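Local coordinates for periplasmic sugar-binding protein (Chloroflexus aurantiacus, PDB 4RXU) that binds beta-D-glucopyranose and is probably the periplasmic solute-binding component of an ABC-type sugar transporter, at residues Val131-Tyr145 and Ser293-Ala307. Sequence-based numbering, arbitrary orientation.
Sequences VTFDSIAVGAQQAQY and SMTVFKDVRTLVQDA. With BGC (beta-D-glucopyranose), chain C.
Val131 meets Leu303 and Ala307 in the hinge region of a two-lobed periplasmic binding protein, where two strand-to-helix connections run antiparallel and cross between the lobes. Val131 CG1 slides past Leu303 CD1 of helix 300-307, 3.6 Å away, while CG2 lies over Ala307, whose small side chain lets the helix come close. The flat ring of Phe133 suits its place by giving two broad apolar faces, each taking a CH-pi contact: Lys298 CB sits 3.4 Å from the Phe133 centroid, and Leu303 CD1, over the opposite face, 3.9 Å from it. With CG beside its backbone N (chi1 -63°), the ring reaches the turn into the second helix, so that Asp299 O and Val300 CA meet its edge in plane.

After Asp134, which caps helix 135-145, Ser135 shares a water with Lys298. Val138 CG2 then packs against Val296 CG1 at 4.0 Å and against Lys298 CD; short branched side chains fill the space between helix and strand. Gln141 CB and Gln142 CG both rest on Val296 CG2, while their amides bond Thr342 and Gly276 respectively. Tyr145 covers Met294 CG with a ring face, another CH-pi contact, and its OH reaches Ser293 CB; the flexible Met294 chain curls until Met294 CE is 3.5 Å from Gln141 O.

Lys298 is long enough to pass Phe133 and place its amine, probably charged, in the sugar pocket: Lys298 NZ, also bonded to Gln277, donates to BGC O2 at 2.9 Å and BGC O3 at 3.0 Å.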
ATOM      1  N   VAL A 131      -7.556 -11.162  -1.537  1.00  8.67           N
ATOM      2  CA  VAL A 131      -6.516 -11.122  -2.550  1.00  9.32           C
ATOM      3  C   VAL A 131      -5.627  -9.933  -2.208  1.00  8.29           C
ATOM      4  O   VAL A 131      -6.071  -8.798  -2.170  1.00  8.20           O
ATOM      5  CB  VAL A 131      -7.116 -10.949  -3.959  1.00  8.37           C
ATOM      6  CG1 VAL A 131      -6.033 -10.690  -4.992  1.00  9.51           C
ATOM      7  CG2 VAL A 131      -7.948 -12.166  -4.336  1.00  9.38           C
ATOM      8  N   THR A 132      -4.363 -10.228  -1.943  1.00  7.90           N
ATOM      9  CA  THR A 132      -3.450  -9.248  -1.367  1.00  7.05           C
ATOM     10  C   THR A 132      -1.997  -9.473  -1.772  1.00  6.99           C
ATOM     11  O   THR A 132      -1.586 -10.595  -2.095  1.00  8.45           O
ATOM     12  CB  THR A 132      -3.576  -9.260   0.186  1.00  8.55           C
ATOM     13  OG1 THR A 132      -2.811  -8.202   0.773  1.00  9.37           O
ATOM     14  CG2 THR A 132      -3.090 -10.599   0.797  1.00  8.50           C
ATOM     15  N   PHE A 133      -1.232  -8.393  -1.718  1.00  7.74           N
ATOM     16  CA  PHE A 133       0.215  -8.508  -1.658  1.00  8.76           C
ATOM     17  C   PHE A 133       0.651  -8.783  -0.225  1.00  7.89           C
ATOM     18  O   PHE A 133      -0.097  -8.593   0.740  1.00  9.31           O
ATOM     19  CB  PHE A 133       0.888  -7.241  -2.150  1.00  8.93           C
ATOM     20  CG  PHE A 133       0.609  -6.923  -3.590  1.00  7.64           C
ATOM     21  CD1 PHE A 133       1.122  -7.706  -4.610  1.00  8.78           C
ATOM     22  CD2 PHE A 133      -0.185  -5.824  -3.921  1.00  8.76           C
ATOM     23  CE1 PHE A 133       0.863  -7.392  -5.924  1.00  9.59           C
ATOM     24  CE2 PHE A 133      -0.433  -5.512  -5.235  1.00  8.47           C
ATOM     25  CZ  PHE A 133       0.095  -6.298  -6.229  1.00  8.30           C
ATOM     26  N   ASP A 134       1.886  -9.221  -0.061  1.00  8.57           N
ATOM     27  CA  ASP A 134       2.436  -9.452   1.289  1.00  9.19           C
ATOM     28  C   ASP A 134       2.821  -8.096   1.905  1.00  9.06           C
ATOM     29  O   ASP A 134       3.948  -7.624   1.763  1.00  9.94           O
ATOM     30  CB  ASP A 134       3.661 -10.353   1.185  1.00 10.16           C
ATOM     31  CG  ASP A 134       4.212 -10.794   2.540  1.00 10.00           C
ATOM     32  OD1 ASP A 134       3.919 -10.162   3.580  1.00 11.12           O
ATOM     33  OD2 ASP A 134       4.977 -11.795   2.564  1.00 14.42           O
ATOM     34  N   SER A 135       1.869  -7.454   2.569  1.00  7.99           N
ATOM     35  CA  SER A 135       2.073  -6.092   3.075  1.00  8.75           C
ATOM     36  C   SER A 135       3.090  -5.961   4.207  1.00  8.47           C
ATOM     37  O   SER A 135       3.794  -4.940   4.300  1.00  7.86           O
ATOM     38  CB  SER A 135       0.762  -5.455   3.513  1.00  9.85           C
ATOM     39  OG  SER A 135      -0.119  -5.286   2.416  1.00  9.91           O
ATOM     40  N   ILE A 136       3.166  -6.977   5.063  1.00  8.68           N
ATOM     41  CA  ILE A 136       4.206  -6.964   6.102  1.00  8.73           C
ATOM     42  C   ILE A 136       5.598  -6.913   5.430  1.00  9.47           C
ATOM     43  O   ILE A 136       6.498  -6.153   5.850  1.00 10.93           O
ATOM     44  CB  ILE A 136       4.064  -8.182   7.038  1.00  8.21           C
ATOM     45  CG1 ILE A 136       2.817  -8.038   7.945  1.00 10.21           C
ATOM     46  CG2 ILE A 136       5.317  -8.418   7.896  1.00 10.23           C
ATOM     47  CD1 ILE A 136       2.927  -7.006   9.056  1.00 12.69           C
ATOM     48  N   ALA A 137       5.770  -7.731   4.400  1.00  8.54           N
ATOM     49  CA  ALA A 137       7.025  -7.762   3.671  1.00  9.52           C
ATOM     50  C   ALA A 137       7.308  -6.422   2.984  1.00  9.18           C
ATOM     51  O   ALA A 137       8.454  -6.020   2.916  1.00  9.09           O
ATOM     52  CB  ALA A 137       7.037  -8.900   2.655  1.00 10.34           C
ATOM     53  N   VAL A 138       6.279  -5.730   2.478  1.00  7.42           N
ATOM     54  CA  VAL A 138       6.510  -4.371   1.944  1.00  9.28           C
ATOM     55  C   VAL A 138       7.201  -3.478   2.997  1.00  8.48           C
ATOM     56  O   VAL A 138       8.237  -2.844   2.727  1.00  9.41           O
ATOM     57  CB  VAL A 138       5.198  -3.693   1.517  1.00  9.50           C
ATOM     58  CG1 VAL A 138       5.439  -2.253   1.121  1.00  9.86           C
ATOM     59  CG2 VAL A 138       4.556  -4.466   0.388  1.00 10.58           C
ATOM     60  N   GLY A 139       6.633  -3.414   4.201  1.00  8.53           N
ATOM     61  CA  GLY A 139       7.207  -2.532   5.232  1.00  9.87           C
ATOM     62  C   GLY A 139       8.584  -2.989   5.662  1.00  8.21           C
ATOM     63  O   GLY A 139       9.453  -2.179   5.864  1.00  9.93           O
ATOM     64  N   ALA A 140       8.750  -4.302   5.814  1.00  8.86           N
ATOM     65  CA  ALA A 140      10.052  -4.886   6.178  1.00  9.87           C
ATOM     66  C   ALA A 140      11.092  -4.515   5.134  1.00  9.63           C
ATOM     67  O   ALA A 140      12.194  -4.108   5.488  1.00  9.29           O
ATOM     68  CB  ALA A 140       9.964  -6.393   6.340  1.00  9.96           C
ATOM     69  N   GLN A 141      10.739  -4.621   3.855  1.00  7.96           N
ATOM     70  CA  GLN A 141      11.678  -4.294   2.798  1.00  7.03           C
ATOM     71  C   GLN A 141      12.025  -2.814   2.772  1.00  6.55           C
ATOM     72  O   GLN A 141      13.160  -2.423   2.530  1.00  9.02           O
ATOM     73  CB  GLN A 141      11.148  -4.729   1.446  1.00  9.86           C
ATOM     74  CG  GLN A 141      11.246  -6.222   1.236  1.00 11.03           C
ATOM     75  CD  GLN A 141      10.776  -6.639  -0.149  1.00 11.12           C
ATOM     76  OE1 GLN A 141      10.867  -5.875  -1.083  1.00 10.67           O
ATOM     77  NE2 GLN A 141      10.313  -7.849  -0.277  1.00 10.72           N
ATOM     78  N   GLN A 142      11.034  -1.974   3.019  1.00  8.58           N
ATOM     79  CA  GLN A 142      11.302  -0.547   3.104  1.00  8.38           C
ATOM     80  C   GLN A 142      12.319  -0.272   4.215  1.00  9.31           C
ATOM     81  O   GLN A 142      13.333   0.411   4.021  1.00 10.05           O
ATOM     82  CB  GLN A 142      10.008   0.223   3.342  1.00  8.41           C
ATOM     83  CG  GLN A 142       9.070   0.204   2.160  1.00  7.45           C
ATOM     84  CD  GLN A 142       7.741   0.802   2.466  1.00  9.22           C
ATOM     85  OE1 GLN A 142       7.302   0.795   3.604  1.00  9.25           O
ATOM     86  NE2 GLN A 142       7.083   1.322   1.449  1.00 10.61           N
ATOM     87  N   ALA A 143      12.015  -0.775   5.400  1.00  7.76           N
ATOM     88  CA  ALA A 143      12.916  -0.554   6.529  1.00  7.54           C
ATOM     89  C   ALA A 143      14.304  -1.169   6.330  1.00  9.41           C
ATOM     90  O   ALA A 143      15.322  -0.565   6.693  1.00 10.48           O
ATOM     91  CB  ALA A 143      12.292  -1.080   7.805  1.00  9.67           C
ATOM     92  N   GLN A 144      14.334  -2.373   5.776  1.00  9.97           N
ATOM     93  CA  GLN A 144      15.588  -3.086   5.578  1.00 10.20           C
ATOM     94  C   GLN A 144      16.515  -2.300   4.637  1.00 11.44           C
ATOM     95  O   GLN A 144      17.712  -2.230   4.870  1.00 11.58           O
ATOM     96  CB  GLN A 144      15.340  -4.514   5.081  1.00 11.07           C
ATOM     97  CG  GLN A 144      16.581  -5.382   5.144  1.00 14.09           C
ATOM     98  CD  GLN A 144      17.015  -5.620   6.574  1.00 18.04           C
ATOM     99  OE1 GLN A 144      16.242  -6.129   7.383  1.00 17.92           O
ATOM    100  NE2 GLN A 144      18.238  -5.227   6.898  1.00 20.57           N
ATOM    101  N   TYR A 145      15.943  -1.663   3.620  1.00  8.91           N
ATOM    102  CA  TYR A 145      16.718  -0.817   2.718  1.00 10.88           C
ATOM    103  C   TYR A 145      17.405   0.308   3.505  1.00  9.30           C
ATOM    104  O   TYR A 145      18.598   0.560   3.342  1.00 10.60           O
ATOM    105  CB  TYR A 145      15.855  -0.237   1.578  1.00  9.97           C
ATOM    106  CG  TYR A 145      16.693   0.621   0.672  1.00 11.68           C
ATOM    107  CD1 TYR A 145      16.911   1.964   0.979  1.00 11.91           C
ATOM    108  CD2 TYR A 145      17.311   0.088  -0.449  1.00  9.76           C
ATOM    109  CE1 TYR A 145      17.717   2.764   0.189  1.00 13.22           C
ATOM    110  CE2 TYR A 145      18.117   0.875  -1.258  1.00 14.67           C
ATOM    111  CZ  TYR A 145      18.312   2.202  -0.934  1.00 13.84           C
ATOM    112  OH  TYR A 145      19.112   2.978  -1.716  1.00 18.04           O
ATOM    113  N   SER A 293      15.182   6.501  -3.523  1.00  9.21           N
ATOM    114  CA  SER A 293      16.171   5.424  -3.392  1.00  9.60           C
ATOM    115  C   SER A 293      15.669   4.074  -3.875  1.00 11.61           C
ATOM    116  O   SER A 293      16.390   3.291  -4.483  1.00 11.20           O
ATOM    117  CB  SER A 293      16.638   5.292  -1.925  1.00 11.16           C
ATOM    118  OG  SER A 293      17.012   6.539  -1.408  1.00 11.36           O
ATOM    119  N   MET A 294      14.416   3.788  -3.571  1.00  9.29           N
ATOM    120  CA  MET A 294      13.833   2.503  -3.892  1.00 10.44           C
ATOM    121  C   MET A 294      12.342   2.579  -3.920  1.00  7.45           C
ATOM    122  O   MET A 294      11.745   3.487  -3.367  1.00  9.04           O
ATOM    123  CB  MET A 294      14.232   1.425  -2.879  1.00 10.49           C
ATOM    124  CG  MET A 294      13.677   1.642  -1.470  1.00 11.18           C
ATOM    125  SD  MET A 294      11.992   0.931  -1.115  1.00  4.79           S
ATOM    126  CE  MET A 294      12.507  -0.654  -0.419  1.00 11.45           C
ATOM    127  N   THR A 295      11.753   1.580  -4.568  1.00  7.13           N
ATOM    128  CA  THR A 295      10.329   1.341  -4.459  1.00  8.71           C
ATOM    129  C   THR A 295      10.103  -0.168  -4.315  1.00  7.93           C
ATOM    130  O   THR A 295      10.825  -0.986  -4.877  1.00 11.04           O
ATOM    131  CB  THR A 295       9.518   1.907  -5.663  1.00  8.91           C
ATOM    132  OG1 THR A 295       8.110   1.882  -5.378  1.00  8.17           O
ATOM    133  CG2 THR A 295       9.798   1.120  -6.944  1.00  8.89           C
ATOM    134  N   VAL A 296       9.073  -0.527  -3.568  1.00  7.86           N
ATOM    135  CA  VAL A 296       8.621  -1.903  -3.492  1.00  9.00           C
ATOM    136  C   VAL A 296       7.631  -2.147  -4.637  1.00  8.08           C
ATOM    137  O   VAL A 296       6.573  -1.521  -4.716  1.00  9.09           O
ATOM    138  CB  VAL A 296       8.039  -2.302  -2.124  1.00  9.78           C
ATOM    139  CG1 VAL A 296       7.571  -3.743  -2.184  1.00  9.59           C
ATOM    140  CG2 VAL A 296       9.092  -2.132  -1.029  1.00 10.48           C
ATOM    141  N   PHE A 297       8.015  -3.044  -5.545  1.00  8.68           N
ATOM    142  CA  PHE A 297       7.210  -3.371  -6.720  1.00  7.90           C
ATOM    143  C   PHE A 297       6.206  -4.435  -6.331  1.00  6.99           C
ATOM    144  O   PHE A 297       6.582  -5.489  -5.846  1.00  9.08           O
ATOM    145  CB  PHE A 297       8.117  -3.900  -7.837  1.00  9.61           C
ATOM    146  CG  PHE A 297       7.387  -4.514  -9.010  1.00  8.67           C
ATOM    147  CD1 PHE A 297       6.349  -3.830  -9.639  1.00  7.72           C
ATOM    148  CD2 PHE A 297       7.736  -5.771  -9.489  1.00 10.00           C
ATOM    149  CE1 PHE A 297       5.690  -4.392 -10.715  1.00  9.73           C
ATOM    150  CE2 PHE A 297       7.072  -6.330 -10.576  1.00  9.86           C
ATOM    151  CZ  PHE A 297       6.043  -5.641 -11.173  1.00  9.46           C
ATOM    152  N   LYS A 298       4.932  -4.134  -6.559  1.00  7.80           N
ATOM    153  CA  LYS A 298       3.812  -5.034  -6.310  1.00  7.55           C
ATOM    154  C   LYS A 298       3.124  -5.274  -7.654  1.00  6.62           C
ATOM    155  O   LYS A 298       2.540  -4.350  -8.218  1.00  8.00           O
ATOM    156  CB  LYS A 298       2.854  -4.420  -5.278  1.00  8.12           C
ATOM    157  CG  LYS A 298       3.565  -3.824  -4.060  1.00  7.86           C
ATOM    158  CD  LYS A 298       2.708  -3.614  -2.837  1.00  9.31           C
ATOM    159  CE  LYS A 298       1.504  -2.751  -3.132  1.00  8.60           C
ATOM    160  NZ  LYS A 298       0.849  -2.373  -1.846  1.00  7.34           N
ATOM    161  N   ASP A 299       3.271  -6.478  -8.203  1.00  7.28           N
ATOM    162  CA  ASP A 299       2.843  -6.725  -9.566  1.00  7.17           C
ATOM    163  C   ASP A 299       1.327  -6.809  -9.617  1.00  8.16           C
ATOM    164  O   ASP A 299       0.734  -7.847  -9.360  1.00  9.21           O
ATOM    165  CB  ASP A 299       3.521  -7.991 -10.113  1.00  7.93           C
ATOM    166  CG  ASP A 299       3.377  -8.146 -11.605  1.00  9.86           C
ATOM    167  OD1 ASP A 299       2.422  -7.570 -12.190  1.00  9.81           O
ATOM    168  OD2 ASP A 299       4.230  -8.851 -12.190  1.00 11.51           O
ATOM    169  N   VAL A 300       0.721  -5.675  -9.951  1.00  6.21           N
ATOM    170  CA  VAL A 300      -0.730  -5.559 -10.050  1.00  7.37           C
ATOM    171  C   VAL A 300      -1.320  -6.505 -11.084  1.00  7.51           C
ATOM    172  O   VAL A 300      -2.475  -6.901 -10.977  1.00  8.88           O
ATOM    173  CB  VAL A 300      -1.141  -4.080 -10.297  1.00  9.70           C
ATOM    174  CG1 VAL A 300      -2.646  -3.958 -10.502  1.00 11.99           C
ATOM    175  CG2 VAL A 300      -0.722  -3.193  -9.130  1.00 11.42           C
ATOM    176  N   ARG A 301      -0.550  -6.894 -12.092  1.00  8.00           N
ATOM    177  CA  ARG A 301      -1.055  -7.916 -13.021  1.00  9.35           C
ATOM    178  C   ARG A 301      -1.400  -9.227 -12.304  1.00  7.69           C
ATOM    179  O   ARG A 301      -2.404  -9.875 -12.602  1.00  9.06           O
ATOM    180  CB  ARG A 301      -0.034  -8.217 -14.135  1.00 10.32           C
ATOM    181  CG  ARG A 301       0.393  -6.990 -14.910  1.00  9.35           C
ATOM    182  CD  ARG A 301       1.512  -7.308 -15.872  1.00  9.16           C
ATOM    183  NE  ARG A 301       2.707  -7.731 -15.166  1.00  9.72           N
ATOM    184  CZ  ARG A 301       3.849  -8.062 -15.747  1.00 10.39           C
ATOM    185  NH1 ARG A 301       3.953  -8.041 -17.077  1.00 12.11           N
ATOM    186  NH2 ARG A 301       4.872  -8.443 -14.992  1.00 11.21           N
ATOM    187  N   THR A 302      -0.560  -9.596 -11.337  1.00  8.02           N
ATOM    188  CA  THR A 302      -0.803 -10.819 -10.579  1.00  9.38           C
ATOM    189  C   THR A 302      -2.017 -10.663  -9.658  1.00  9.71           C
ATOM    190  O   THR A 302      -2.826 -11.571  -9.540  1.00  9.64           O
ATOM    191  CB  THR A 302       0.418 -11.211  -9.738  1.00  8.94           C
ATOM    192  OG1 THR A 302       1.560 -11.294 -10.609  1.00 10.29           O
ATOM    193  CG2 THR A 302       0.218 -12.554  -9.023  1.00 11.98           C
ATOM    194  N   LEU A 303      -2.133  -9.510  -9.013  1.00  8.86           N
ATOM    195  CA  LEU A 303      -3.223  -9.275  -8.078  1.00  8.47           C
ATOM    196  C   LEU A 303      -4.552  -9.348  -8.839  1.00  8.72           C
ATOM    197  O   LEU A 303      -5.506 -10.015  -8.409  1.00  7.86           O
ATOM    198  CB  LEU A 303      -3.053  -7.916  -7.400  1.00  9.25           C
ATOM    199  CG  LEU A 303      -3.801  -7.791  -6.062  1.00 10.48           C
ATOM    200  CD1 LEU A 303      -3.083  -8.542  -4.955  1.00 10.87           C
ATOM    201  CD2 LEU A 303      -3.997  -6.337  -5.665  1.00 12.04           C
ATOM    202  N   VAL A 304      -4.603  -8.670  -9.985  1.00  7.01           N
ATOM    203  CA  VAL A 304      -5.788  -8.656 -10.810  1.00  7.74           C
ATOM    204  C   VAL A 304      -6.154 -10.070 -11.249  1.00  8.30           C
ATOM    205  O   VAL A 304      -7.316 -10.485 -11.155  1.00  8.46           O
ATOM    206  CB  VAL A 304      -5.579  -7.719 -12.018  1.00  9.95           C
ATOM    207  CG1 VAL A 304      -6.500  -8.071 -13.179  1.00 10.59           C
ATOM    208  CG2 VAL A 304      -5.750  -6.266 -11.580  1.00  8.36           C
ATOM    209  N   GLN A 305      -5.175 -10.810 -11.764  1.00  9.17           N
ATOM    210  CA  GLN A 305      -5.474 -12.165 -12.253  1.00 10.27           C
ATOM    211  C   GLN A 305      -5.924 -13.071 -11.114  1.00  9.44           C
ATOM    212  O   GLN A 305      -6.818 -13.878 -11.291  1.00 10.28           O
ATOM    213  CB  GLN A 305      -4.300 -12.783 -13.011  1.00 13.25           C
ATOM    214  CG  GLN A 305      -4.740 -13.784 -14.084  1.00 20.06           C
ATOM    215  CD  GLN A 305      -5.518 -13.126 -15.220  1.00 25.41           C
ATOM    216  OE1 GLN A 305      -5.165 -12.041 -15.704  1.00 29.13           O
ATOM    217  NE2 GLN A 305      -6.583 -13.775 -15.642  1.00 47.08           N
ATOM    218  N   ASP A 306      -5.295 -12.931  -9.940  1.00  8.38           N
ATOM    219  CA  ASP A 306      -5.690 -13.715  -8.761  1.00  9.69           C
ATOM    220  C   ASP A 306      -7.148 -13.474  -8.418  1.00 11.70           C
ATOM    221  O   ASP A 306      -7.895 -14.398  -8.137  1.00 10.46           O
ATOM    222  CB  ASP A 306      -4.790 -13.420  -7.567  1.00 10.90           C
ATOM    223  CG  ASP A 306      -3.480 -14.156  -7.629  1.00 12.68           C
ATOM    224  OD1 ASP A 306      -3.291 -15.040  -8.502  1.00 14.08           O
ATOM    225  OD2 ASP A 306      -2.639 -13.848  -6.761  1.00 12.12           O
ATOM    226  N   ALA A 307      -7.562 -12.220  -8.511  1.00  8.55           N
ATOM    227  CA  ALA A 307      -8.965 -11.856  -8.242  1.00  8.30           C
ATOM    228  C   ALA A 307      -9.927 -12.387  -9.309  1.00 11.49           C
ATOM    229  O   ALA A 307     -11.023 -12.867  -8.998  1.00  9.55           O
ATOM    230  CB  ALA A 307      -9.110 -10.347  -8.126  1.00 10.21           C
TER
HETATM  231  C2  BGC C 402      -2.086   0.081  -1.303  1.00 11.07           C
HETATM  232  C3  BGC C 402      -0.856   0.823  -1.787  1.00 13.47           C
HETATM  233  C4  BGC C 402      -1.230   2.264  -2.100  1.00 13.58           C
HETATM  234  C5  BGC C 402      -1.953   2.916  -0.921  1.00 13.95           C
HETATM  235  C6  BGC C 402      -2.495   4.294  -1.233  1.00 14.91           C
HETATM  236  C1  BGC C 402      -2.524   0.845  -0.065  1.00 14.99           C
HETATM  237  O1  BGC C 402      -3.512   0.175   0.662  1.00 14.97           O
HETATM  238  O2  BGC C 402      -1.736  -1.274  -1.002  1.00 11.61           O
HETATM  239  O3  BGC C 402      -0.365   0.155  -2.945  1.00 11.14           O
HETATM  240  O4  BGC C 402      -0.017   3.016  -2.301  1.00 11.98           O
HETATM  241  O5  BGC C 402      -3.033   2.109  -0.494  1.00 12.53           O
HETATM  242  O6  BGC C 402      -3.253   4.307  -2.445  1.00 11.95           O
HETATM  243  O   HOH W   1       0.033  -4.455  -0.230  1.00 10.09           O